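Chitin oligosaccahride binding protein NagB1 (Paenibacillus sp. FPU-7, PDB 7EHP) binds chitin oligosaccharides such as N,N'-diacetylchitobiose, probably as the extracellular receptor of an ABC-type sugar uptake system. Local coordinates at residues A[172-177]-A[348-353]; A[117-122]-A[262-267]; A[15-20]-A[314-319]. All coordinates share one frame; numbering follows the deposited sequence.

In the fold
The three contacts border the sugar cleft of a two-lobed solute-binding-protein fold. Interactions 1 and 2 have centres about 13 Å apart and touch: Phe267 packs on Thr174 and Leu175, and both contacts reach the same mixed sheet. Interaction 3 pairs helices 15-31 and 310-320, its centre about 20 Å from that of interaction 2 and about 27 Å from that of interaction 1, on the opposite side of the chain's centre from the latter. Along the chain, interaction 2 is nested within the loop closed by interaction 3, while interaction 1 crosses both. Each contains at least one residue of the glycan pocket, which is thus assembled from segments distant in sequence.

Interaction 1. Residues A[172-177]-A[348-353]; sequences LNTLWV and RQFPAF
Phe350 and Phe353 pack against Asn173, Val177 and Trp176 within the solute-binding-protein fold, in a buried contact of helix 165-180 with the end of strand 348-350 and the loop that follows. Val177 and Phe350 meet tip to tip. With CG1 anti to its own backbone N (chi1 167°), Val177 places this methyl over the centre of the Phe350 ring, a CH-pi contact with CG1 3.6 Å from the centroid and only 8° off the ring normal. The same ring receives Asn173 at its edge: ND2 lies in the ring plane, tightly placed at 3.1 Å from CE2, and the amide is moderately tilted from that plane. Phe353 instead meets Trp176 in a T-shaped pair, the indole edge directed at the phenyl face with planes at 70° and the centroids of the six-membered rings 5.5 Å apart. Trp176 CZ2 also reaches Phe353 CB at 3.7 Å. The Asn173 amide spans the two phenylalanines, ND2 toward Phe350 and OD1 3.1 Å from Phe353 CB.

Further out, backbone bonds to Ile278 and Gly280 hold Phe350 beside strand 277-288. Leu365 of helix 359-373 touches both Trp176 and Phe353, and Trp195 adds another edge-to-face partner for the indole. Ala352, of the glycan pocket, directs its CB away from the helix, which places this packing behind a loop that touches the sugar. A single water joins the two segments by polar bonds, accepting from Asn173 ND2 at 2.9 Å and donating to Pro351 O at 2.8 Å.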
loop_
_atom_site.group_PDB
_atom_site.type_symbol
_atom_site.label_atom_id
_atom_site.label_comp_id
_atom_site.label_asym_id
_atom_site.label_seq_id
_atom_site.Cartn_x
_atom_site.Cartn_y
_atom_site.Cartn_z
ATOM N N LEU A 172 1.537 -1.581 11.988
ATOM C CA LEU A 172 0.542 -1.267 12.999
ATOM C C LEU A 172 -0.825 -1.754 12.569
ATOM O O LEU A 172 -1.604 -2.243 13.397
ATOM C CB LEU A 172 0.541 0.237 13.290
ATOM C CG LEU A 172 -0.425 0.839 14.313
ATOM C CD1 LEU A 172 -0.079 0.375 15.760
ATOM C CD2 LEU A 172 -0.430 2.355 14.219
ATOM N N ASN A 173 -1.129 -1.653 11.280
ATOM C CA ASN A 173 -2.468 -1.882 10.766
ATOM C C ASN A 173 -2.818 -3.268 11.223
ATOM O O ASN A 173 -3.864 -3.576 11.781
ATOM C CB ASN A 173 -2.618 -2.159 9.226
ATOM C CG ASN A 173 -3.991 -1.776 8.778
ATOM O OD1 ASN A 173 -4.394 -0.767 9.318
ATOM N ND2 ASN A 173 -4.872 -2.825 8.352
ATOM N N THR A 174 -1.861 -4.102 10.787
ATOM C CA THR A 174 -1.953 -5.570 10.934
ATOM C C THR A 174 -1.877 -5.994 12.387
ATOM O O THR A 174 -2.527 -6.970 12.782
ATOM C CB THR A 174 -0.811 -6.259 10.162
ATOM O OG1 THR A 174 -0.969 -6.161 8.745
ATOM C CG2 THR A 174 -0.652 -7.741 10.563
ATOM N N LEU A 175 -1.118 -5.261 13.204
ATOM C CA LEU A 175 -1.055 -5.643 14.608
ATOM C C LEU A 175 -2.392 -5.421 15.304
ATOM O O LEU A 175 -2.865 -6.315 16.006
ATOM C CB LEU A 175 0.072 -4.887 15.306
ATOM C CG LEU A 175 1.395 -5.664 15.268
ATOM C CD1 LEU A 175 2.531 -4.824 15.860
ATOM C CD2 LEU A 175 1.237 -6.972 16.033
ATOM N N TRP A 176 -3.036 -4.251 15.124
ATOM C CA TRP A 176 -4.288 -4.096 15.872
ATOM C C TRP A 176 -5.414 -4.900 15.232
ATOM O O TRP A 176 -6.382 -5.239 15.918
ATOM C CB TRP A 176 -4.768 -2.628 16.047
ATOM C CG TRP A 176 -5.495 -1.965 14.852
ATOM C CD1 TRP A 176 -6.794 -2.176 14.499
ATOM C CD2 TRP A 176 -5.048 -0.856 14.039
ATOM N NE1 TRP A 176 -7.148 -1.380 13.437
ATOM C CE2 TRP A 176 -6.099 -0.555 13.136
ATOM C CE3 TRP A 176 -3.850 -0.129 13.940
ATOM C CZ2 TRP A 176 -5.991 0.439 12.154
ATOM C CZ3 TRP A 176 -3.741 0.849 12.965
ATOM C CH2 TRP A 176 -4.809 1.127 12.083
ATOM N N VAL A 177 -5.323 -5.207 13.933
ATOM C CA VAL A 177 -6.303 -6.102 13.323
ATOM C C VAL A 177 -6.082 -7.534 13.807
ATOM O O VAL A 177 -7.044 -8.284 14.027
ATOM C CB VAL A 177 -6.268 -6.016 11.780
ATOM C CG1 VAL A 177 -7.070 -7.184 11.140
ATOM C CG2 VAL A 177 -6.804 -4.653 11.290
ATOM N N ARG A 348 -7.572 -15.125 4.334
ATOM C CA ARG A 348 -8.615 -14.114 4.409
ATOM C C ARG A 348 -7.985 -12.727 4.459
ATOM O O ARG A 348 -6.921 -12.532 5.053
ATOM C CB ARG A 348 -9.480 -14.359 5.641
ATOM C CG ARG A 348 -10.635 -15.327 5.412
ATOM C CD ARG A 348 -11.509 -15.350 6.634
ATOM N NE ARG A 348 -10.702 -15.748 7.778
ATOM C CZ ARG A 348 -10.614 -15.048 8.902
ATOM N NH1 ARG A 348 -11.294 -13.909 9.020
ATOM N NH2 ARG A 348 -9.841 -15.480 9.896
ATOM N N GLN A 349 -8.628 -11.759 3.817
ATOM C CA GLN A 349 -7.977 -10.482 3.559
ATOM C C GLN A 349 -8.740 -9.324 4.170
ATOM O O GLN A 349 -9.966 -9.352 4.272
ATOM C CB GLN A 349 -7.818 -10.247 2.061
ATOM C CG GLN A 349 -7.399 -11.498 1.366
ATOM C CD GLN A 349 -6.488 -11.224 0.230
ATOM O OE1 GLN A 349 -6.486 -10.127 -0.331
ATOM N NE2 GLN A 349 -5.642 -12.195 -0.085
ATOM N N PHE A 350 -7.990 -8.298 4.563
ATOM C CA PHE A 350 -8.591 -7.039 4.956
ATOM C C PHE A 350 -7.895 -5.899 4.229
ATOM O O PHE A 350 -6.702 -5.994 3.913
ATOM C CB PHE A 350 -8.537 -6.830 6.486
ATOM C CG PHE A 350 -7.164 -6.942 7.100
ATOM C CD1 PHE A 350 -6.633 -8.183 7.446
ATOM C CD2 PHE A 350 -6.438 -5.804 7.420
ATOM C CE1 PHE A 350 -5.380 -8.290 8.045
ATOM C CE2 PHE A 350 -5.189 -5.908 8.021
ATOM C CZ PHE A 350 -4.657 -7.150 8.329
ATOM N N PRO A 351 -8.612 -4.826 3.920
ATOM C CA PRO A 351 -7.989 -3.700 3.219
ATOM C C PRO A 351 -7.164 -2.851 4.177
ATOM O O PRO A 351 -7.250 -2.975 5.397
ATOM C CB PRO A 351 -9.185 -2.916 2.658
ATOM C CG PRO A 351 -10.314 -3.240 3.576
ATOM C CD PRO A 351 -10.072 -4.668 4.036
ATOM N N ALA A 352 -6.333 -1.987 3.598
ATOM C CA ALA A 352 -5.581 -1.049 4.423
ATOM C C ALA A 352 -6.549 -0.122 5.141
ATOM O O ALA A 352 -7.579 0.270 4.585
ATOM C CB ALA A 352 -4.619 -0.237 3.550
ATOM N N PHE A 353 -6.215 0.240 6.386
ATOM C CA PHE A 353 -7.094 1.104 7.179
ATOM C C PHE A 353 -7.381 2.447 6.495
ATOM O O PHE A 353 -8.467 3.010 6.667
ATOM C CB PHE A 353 -6.487 1.334 8.576
ATOM C CG PHE A 353 -5.448 2.433 8.624
ATOM C CD1 PHE A 353 -4.136 2.182 8.234
ATOM C CD2 PHE A 353 -5.781 3.697 9.066
ATOM C CE1 PHE A 353 -3.176 3.196 8.256
ATOM C CE2 PHE A 353 -4.834 4.711 9.096
ATOM C CZ PHE A 353 -3.535 4.462 8.691
HETATM O O HOH W 1 -7.726 -2.341 8.133
#

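Interaction 2. Residues A[117-122]-A[262-267]; sequences YFVEGV and IGFFSF. With NAG (2-acetamido-2-deoxy-beta-D-glucopyranose), chain C.
Val122 and Phe265 form an antiparallel hydrogen-bonded pair where strand 262-265 meets strand 109-125, the two short segments running at 110° to each other. Val122 N donates to Phe265 O at 3.0 Å, and Phe265 N returns a bond to Val122 O at 2.8 Å. Both side chains lie on the same face of the sheet. The turn of Phe265, CG between backbone N and carbonyl carbon (chi1 56°), brings the ring back over Val122, whose CB lies over its face, offset toward the rim, in a CH-pi contact. Val122 CG1 approaches Phe265 CZ at 3.5 Å, while CG2 reaches obliquely to Phe267 CD1 at 3.8 Å.

The Phe264 ring, its CG anti to the backbone N, lies with one face toward Val122 N and its CZ end 3.5 Å from Gly121 N. A beta carbon at Gly121 would collide with Phe264 CZ. Val119 CG2 meets the same CZ at 4.0 Å.

Earlier in strand 109-125, Phe118 faces the glycan: C6 of the chain C sugar lies 3.5 Å above its ring plane, over the centre. An alanine in place of Phe118 would probably deprive this hydroxymethyl carbon of its flat apolar support and leave the group freer to turn. Glu120 approaches the same sugar, OE2 being 4.0 Å from C5.

Strand 277-288 runs alongside and is touched by Phe118, Val119 and Glu120. Met239 of strand 237-243 packs against Val122 and Phe265, and helix 165-180 meets Phe267 through Thr174 and Leu175.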
loop_
_atom_site.group_PDB
_atom_site.type_symbol
_atom_site.label_atom_id
_atom_site.label_comp_id
_atom_site.label_asym_id
_atom_site.label_seq_id
_atom_site.Cartn_x
_atom_site.Cartn_y
_atom_site.Cartn_z
ATOM N N TYR A 117 -2.824 -5.677 -7.389
ATOM C CA TYR A 117 -3.222 -6.256 -6.119
ATOM C C TYR A 117 -2.024 -6.200 -5.179
ATOM O O TYR A 117 -0.898 -6.516 -5.579
ATOM C CB TYR A 117 -3.689 -7.704 -6.296
ATOM C CG TYR A 117 -3.836 -8.470 -5.004
ATOM C CD1 TYR A 117 -4.982 -8.345 -4.232
ATOM C CD2 TYR A 117 -2.819 -9.311 -4.551
ATOM C CE1 TYR A 117 -5.125 -9.044 -3.051
ATOM C CE2 TYR A 117 -2.955 -10.016 -3.379
ATOM C CZ TYR A 117 -4.113 -9.878 -2.634
ATOM O OH TYR A 117 -4.249 -10.568 -1.462
ATOM N N PHE A 118 -2.257 -5.796 -3.938
ATOM C CA PHE A 118 -1.177 -5.706 -2.963
ATOM C C PHE A 118 -1.456 -6.651 -1.803
ATOM O O PHE A 118 -2.612 -6.954 -1.507
ATOM C CB PHE A 118 -0.995 -4.247 -2.450
ATOM C CG PHE A 118 -1.909 -3.865 -1.304
ATOM C CD1 PHE A 118 -1.554 -4.128 0.019
ATOM C CD2 PHE A 118 -3.117 -3.230 -1.551
ATOM C CE1 PHE A 118 -2.408 -3.779 1.076
ATOM C CE2 PHE A 118 -3.972 -2.882 -0.516
ATOM C CZ PHE A 118 -3.614 -3.148 0.801
ATOM N N VAL A 119 -0.381 -7.148 -1.176
ATOM C CA VAL A 119 -0.412 -7.638 0.201
ATOM C C VAL A 119 0.692 -6.929 0.971
ATOM O O VAL A 119 1.685 -6.478 0.395
ATOM C CB VAL A 119 -0.236 -9.182 0.341
ATOM C CG1 VAL A 119 -1.474 -9.924 -0.092
ATOM C CG2 VAL A 119 0.987 -9.673 -0.428
ATOM N N GLU A 120 0.516 -6.828 2.285
ATOM C CA GLU A 120 1.560 -6.355 3.182
ATOM C C GLU A 120 1.899 -7.468 4.154
ATOM O O GLU A 120 1.001 -8.100 4.708
ATOM C CB GLU A 120 1.118 -5.118 3.956
ATOM C CG GLU A 120 1.034 -3.874 3.127
ATOM C CD GLU A 120 0.646 -2.656 3.941
ATOM O OE1 GLU A 120 0.814 -2.683 5.190
ATOM O OE2 GLU A 120 0.159 -1.683 3.319
ATOM N N GLY A 121 3.183 -7.711 4.351
ATOM C CA GLY A 121 3.610 -8.705 5.314
ATOM C C GLY A 121 5.097 -8.577 5.524
ATOM O O GLY A 121 5.660 -7.499 5.309
ATOM N N VAL A 122 5.749 -9.668 5.900
ATOM C CA VAL A 122 7.133 -9.639 6.341
ATOM C C VAL A 122 7.994 -10.226 5.239
ATOM O O VAL A 122 7.892 -11.420 4.928
ATOM C CB VAL A 122 7.315 -10.401 7.659
ATOM C CG1 VAL A 122 8.739 -10.252 8.171
ATOM C CG2 VAL A 122 6.292 -9.908 8.685
ATOM N N ILE A 262 15.739 -13.999 -0.612
ATOM C CA ILE A 262 14.689 -13.128 -0.080
ATOM C C ILE A 262 13.368 -13.883 -0.106
ATOM O O ILE A 262 12.978 -14.430 -1.146
ATOM C CB ILE A 262 14.582 -11.820 -0.881
ATOM C CG1 ILE A 262 15.680 -10.846 -0.478
ATOM C CG2 ILE A 262 13.230 -11.153 -0.601
ATOM C CD1 ILE A 262 15.773 -9.615 -1.362
ATOM N N GLY A 263 12.671 -13.906 1.031
ATOM C CA GLY A 263 11.364 -14.532 1.117
ATOM C C GLY A 263 10.296 -13.638 1.723
ATOM O O GLY A 263 10.521 -12.449 1.956
ATOM N N PHE A 264 9.133 -14.204 2.013
ATOM C CA PHE A 264 7.996 -13.415 2.471
ATOM C C PHE A 264 7.081 -14.339 3.253
ATOM O O PHE A 264 6.818 -15.458 2.805
ATOM C CB PHE A 264 7.254 -12.792 1.277
ATOM C CG PHE A 264 6.023 -11.997 1.646
ATOM C CD1 PHE A 264 4.806 -12.622 1.862
ATOM C CD2 PHE A 264 6.080 -10.613 1.731
ATOM C CE1 PHE A 264 3.680 -11.885 2.198
ATOM C CE2 PHE A 264 4.970 -9.871 2.076
ATOM C CZ PHE A 264 3.758 -10.501 2.297
ATOM N N PHE A 265 6.593 -13.885 4.410
ATOM C CA PHE A 265 5.565 -14.636 5.121
ATOM C C PHE A 265 4.545 -13.685 5.734
ATOM O O PHE A 265 4.841 -12.526 6.031
ATOM C CB PHE A 265 6.164 -15.568 6.197
ATOM C CG PHE A 265 7.042 -14.876 7.209
ATOM C CD1 PHE A 265 6.498 -14.276 8.330
ATOM C CD2 PHE A 265 8.415 -14.854 7.048
ATOM C CE1 PHE A 265 7.309 -13.639 9.266
ATOM C CE2 PHE A 265 9.231 -14.221 7.976
ATOM C CZ PHE A 265 8.675 -13.617 9.088
ATOM N N SER A 266 3.330 -14.194 5.919
ATOM C CA SER A 266 2.307 -13.440 6.631
ATOM C C SER A 266 2.731 -13.226 8.082
ATOM O O SER A 266 3.448 -14.043 8.671
ATOM C CB SER A 266 0.971 -14.176 6.562
ATOM O OG SER A 266 -0.019 -13.506 7.320
ATOM N N PHE A 267 2.304 -12.101 8.650
ATOM C CA PHE A 267 2.723 -11.732 9.997
ATOM C C PHE A 267 2.284 -12.799 10.995
ATOM O O PHE A 267 1.163 -13.302 10.901
ATOM C CB PHE A 267 2.122 -10.381 10.393
ATOM C CG PHE A 267 2.721 -9.806 11.620
ATOM C CD1 PHE A 267 3.912 -9.098 11.561
ATOM C CD2 PHE A 267 2.119 -10.020 12.860
ATOM C CE1 PHE A 267 4.484 -8.575 12.723
ATOM C CE2 PHE A 267 2.675 -9.515 14.021
ATOM C CZ PHE A 267 3.864 -8.798 13.962
HETATM C C1 NAG C . 0.602 2.600 -0.305
HETATM C C2 NAG C . -0.007 3.768 0.465
HETATM C C3 NAG C . -0.627 3.273 1.763
HETATM C C4 NAG C . -1.638 2.176 1.467
HETATM C C5 NAG C . -0.985 1.062 0.651
HETATM C C6 NAG C . -1.954 -0.022 0.233
HETATM C C7 NAG C . 0.777 6.092 0.316
HETATM C C8 NAG C . 1.858 7.051 0.668
HETATM N N2 NAG C . 0.963 4.825 0.716
HETATM O O3 NAG C . -1.271 4.356 2.414
HETATM O O4 NAG C . -2.139 1.620 2.675
HETATM O O5 NAG C . -0.406 1.595 -0.547
HETATM O O6 NAG C . -3.093 0.508 -0.432
HETATM O O7 NAG C . -0.235 6.446 -0.298
#

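Interaction 3. Residues A[15-20]-A[314-319]. With NAG (2-acetamido-2-deoxy-beta-D-glucopyranose), chain B.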
loop_
_atom_site.group_PDB
_atom_site.type_symbol
_atom_site.label_atom_id
_atom_site.label_comp_id
_atom_site.label_asym_id
_atom_site.label_seq_id
_atom_site.Cartn_x
_atom_site.Cartn_y
_atom_site.Cartn_z
ATOM N N ARG A 15 12.430 2.746 -11.611
ATOM C CA ARG A 15 12.570 3.251 -12.975
ATOM C C ARG A 15 11.811 2.397 -13.991
ATOM O O ARG A 15 11.192 2.932 -14.920
ATOM C CB ARG A 15 14.057 3.340 -13.334
ATOM C CG ARG A 15 14.358 3.637 -14.799
ATOM C CD ARG A 15 13.877 5.016 -15.239
ATOM N NE ARG A 15 13.823 5.120 -16.699
ATOM C CZ ARG A 15 12.980 5.911 -17.366
ATOM N NH1 ARG A 15 12.124 6.692 -16.708
ATOM N NH2 ARG A 15 13.005 5.934 -18.698
ATOM N N LEU A 16 11.832 1.072 -13.844
ATOM C CA LEU A 16 11.123 0.249 -14.827
ATOM C C LEU A 16 9.626 0.556 -14.845
ATOM O O LEU A 16 8.999 0.537 -15.916
ATOM C CB LEU A 16 11.360 -1.237 -14.551
ATOM C CG LEU A 16 12.779 -1.710 -14.860
ATOM C CD1 LEU A 16 13.000 -3.088 -14.257
ATOM C CD2 LEU A 16 13.035 -1.728 -16.369
ATOM N N ARG A 17 9.043 0.875 -13.681
ATOM C CA ARG A 17 7.624 1.235 -13.642
ATOM C C ARG A 17 7.361 2.553 -14.368
ATOM O O ARG A 17 6.330 2.695 -15.037
ATOM C CB ARG A 17 7.134 1.321 -12.197
ATOM C CG ARG A 17 7.241 0.007 -11.426
ATOM C CD ARG A 17 6.472 0.068 -10.117
ATOM N NE ARG A 17 5.045 -0.174 -10.309
ATOM C CZ ARG A 17 4.174 -0.302 -9.312
ATOM N NH1 ARG A 17 4.596 -0.203 -8.060
ATOM N NH2 ARG A 17 2.886 -0.515 -9.561
ATOM N N LEU A 18 8.268 3.531 -14.245
ATOM C CA LEU A 18 8.094 4.779 -14.986
ATOM C C LEU A 18 8.320 4.563 -16.479
ATOM O O LEU A 18 7.574 5.093 -17.313
ATOM C CB LEU A 18 9.032 5.860 -14.466
ATOM C CG LEU A 18 8.952 7.245 -15.132
ATOM C CD1 LEU A 18 7.515 7.745 -15.342
ATOM C CD2 LEU A 18 9.776 8.254 -14.340
ATOM N N LYS A 19 9.345 3.790 -16.829
ATOM C CA LYS A 19 9.580 3.459 -18.228
ATOM C C LYS A 19 8.349 2.819 -18.861
ATOM O O LYS A 19 8.033 3.096 -20.027
ATOM C CB LYS A 19 10.801 2.545 -18.342
ATOM C CG LYS A 19 11.135 2.126 -19.764
ATOM C CD LYS A 19 11.331 3.332 -20.678
ATOM C CE LYS A 19 12.153 2.941 -21.910
ATOM N NZ LYS A 19 11.321 2.122 -22.835
ATOM N N MET A 20 7.615 1.991 -18.102
ATOM C CA MET A 20 6.371 1.431 -18.631
ATOM C C MET A 20 5.342 2.531 -18.857
ATOM O O MET A 20 4.660 2.550 -19.888
ATOM C CB MET A 20 5.815 0.346 -17.702
ATOM C CG MET A 20 4.726 -0.529 -18.328
ATOM S SD MET A 20 4.092 -1.903 -17.307
ATOM C CE MET A 20 2.672 -1.121 -16.526
ATOM N N LYS A 314 1.244 -8.420 -17.103
ATOM C CA LYS A 314 2.334 -9.398 -17.044
ATOM C C LYS A 314 3.692 -8.715 -16.978
ATOM O O LYS A 314 4.586 -9.163 -16.244
ATOM C CB LYS A 314 2.293 -10.327 -18.257
ATOM C CG LYS A 314 1.310 -11.477 -18.159
ATOM C CD LYS A 314 1.299 -12.273 -19.465
ATOM C CE LYS A 314 0.739 -13.665 -19.273
ATOM N NZ LYS A 314 0.334 -14.250 -20.578
ATOM N N ARG A 315 3.866 -7.634 -17.746
ATOM C CA ARG A 315 5.150 -6.943 -17.788
ATOM C C ARG A 315 5.560 -6.461 -16.395
ATOM O O ARG A 315 6.689 -6.700 -15.942
ATOM C CB ARG A 315 5.070 -5.779 -18.776
ATOM C CG ARG A 315 6.293 -4.873 -18.763
ATOM C CD ARG A 315 6.337 -3.956 -19.978
ATOM N NE ARG A 315 7.378 -2.928 -19.840
ATOM C CZ ARG A 315 7.537 -1.905 -20.675
ATOM N NH1 ARG A 315 6.727 -1.778 -21.727
ATOM N NH2 ARG A 315 8.504 -1.013 -20.471
ATOM N N GLN A 316 4.650 -5.786 -15.693
ATOM C CA GLN A 316 5.005 -5.240 -14.390
ATOM C C GLN A 316 5.183 -6.350 -13.369
ATOM O O GLN A 316 5.939 -6.192 -12.404
ATOM C CB GLN A 316 3.954 -4.232 -13.930
ATOM C CG GLN A 316 2.595 -4.863 -13.679
ATOM C CD GLN A 316 1.617 -3.897 -13.058
ATOM O OE1 GLN A 316 1.761 -2.679 -13.201
ATOM N NE2 GLN A 316 0.611 -4.433 -12.356
ATOM N N LEU A 317 4.528 -7.494 -13.581
ATOM C CA LEU A 317 4.762 -8.643 -12.711
ATOM C C LEU A 317 6.162 -9.204 -12.927
ATOM O O LEU A 317 6.913 -9.423 -11.970
ATOM C CB LEU A 317 3.707 -9.723 -12.964
ATOM C CG LEU A 317 3.982 -11.041 -12.236
ATOM C CD1 LEU A 317 3.940 -10.810 -10.718
ATOM C CD2 LEU A 317 2.988 -12.127 -12.637
ATOM N N LYS A 318 6.526 -9.423 -14.194
ATOM C CA LYS A 318 7.814 -10.006 -14.550
ATOM C C LYS A 318 8.959 -9.056 -14.232
ATOM O O LYS A 318 9.997 -9.478 -13.708
ATOM C CB LYS A 318 7.803 -10.358 -16.039
ATOM C CG LYS A 318 9.035 -11.071 -16.592
ATOM C CD LYS A 318 9.006 -11.033 -18.123
ATOM C CE LYS A 318 10.095 -11.877 -18.765
ATOM N NZ LYS A 318 10.019 -11.794 -20.262
ATOM N N GLU A 319 8.781 -7.766 -14.537
ATOM C CA GLU A 319 9.855 -6.788 -14.396
ATOM C C GLU A 319 10.066 -6.341 -12.957
ATOM O O GLU A 319 11.194 -6.024 -12.561
ATOM C CB GLU A 319 9.542 -5.562 -15.247
ATOM C CG GLU A 319 9.855 -5.720 -16.704
ATOM C CD GLU A 319 9.619 -4.447 -17.465
ATOM O OE1 GLU A 319 9.863 -4.448 -18.697
ATOM O OE2 GLU A 319 9.172 -3.455 -16.833
HETATM C C1 NAG B . 2.821 2.182 -5.028
HETATM C C2 NAG B . 1.626 1.291 -4.693
HETATM C C3 NAG B . 0.871 1.855 -3.490
HETATM C C4 NAG B . 1.817 2.212 -2.338
HETATM C C5 NAG B . 3.057 2.957 -2.850
HETATM C C6 NAG B . 4.119 3.237 -1.807
HETATM C C7 NAG B . 0.896 0.241 -6.800
HETATM C C8 NAG B . -0.157 0.225 -7.869
HETATM N N2 NAG B . 0.729 1.149 -5.831
HETATM O O1 NAG B . 3.474 1.688 -6.146
HETATM O O3 NAG B . -0.118 0.911 -3.085
HETATM O O4 NAG B . 1.134 3.146 -1.509
HETATM O O5 NAG B . 3.688 2.236 -3.916
HETATM O O6 NAG B . 5.056 4.189 -2.304
HETATM O O7 NAG B . 1.858 -0.526 -6.822
HETATM O O HOH W 2 9.730 -1.199 -17.968
HETATM O O HOH W 3 4.177 -0.835 -12.780
HETATM O O HOH W 4 1.183 0.221 -12.054
#
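Arg17 belongs to the glycan pocket and faces Gln316 across a near-antiparallel helix pair of the solute-binding-protein fold, the segments of helices 15-31 and 310-320 running at 162°. Arg17 grips the acetamido oxygen of the chain B sugar in a fork, NH1 donating to O7 at 3.0 Å and NH2 to the same O7 at 2.9 Å, with the acceptor in the guanidinium plane. Its chain bends at the third torsion (chi3 81°), which turns NE out of an extended course. Gln316 acts from the second shell: OE1 receives bonds from two waters, one held by Arg17 NE at 2.7 Å and the other by NH2, while NE2 bonds to Thr115 O and so helps fix the amide.

Away from the sugar, Met20 and Arg315 slide past each other in opposite directions. Met20 CG lies 3.8 Å above the guanidinium plane of Arg315, over its centre, and Met20 CE bends round to Gln316 OE1 at 3.8 Å. Arg315 has two acidic partners: a salt bridge to Asp23 and another to Glu319, NE lying 3.1 Å from OE1 in a weakly angled hydrogen bond. Beside them Leu16 CD1 rests near Glu319 O. One water links the two helices here, accepting from Arg315 NH2 and donating to Leu16 O at 2.8 Å and to Glu319 OE2 at 2.6 Å.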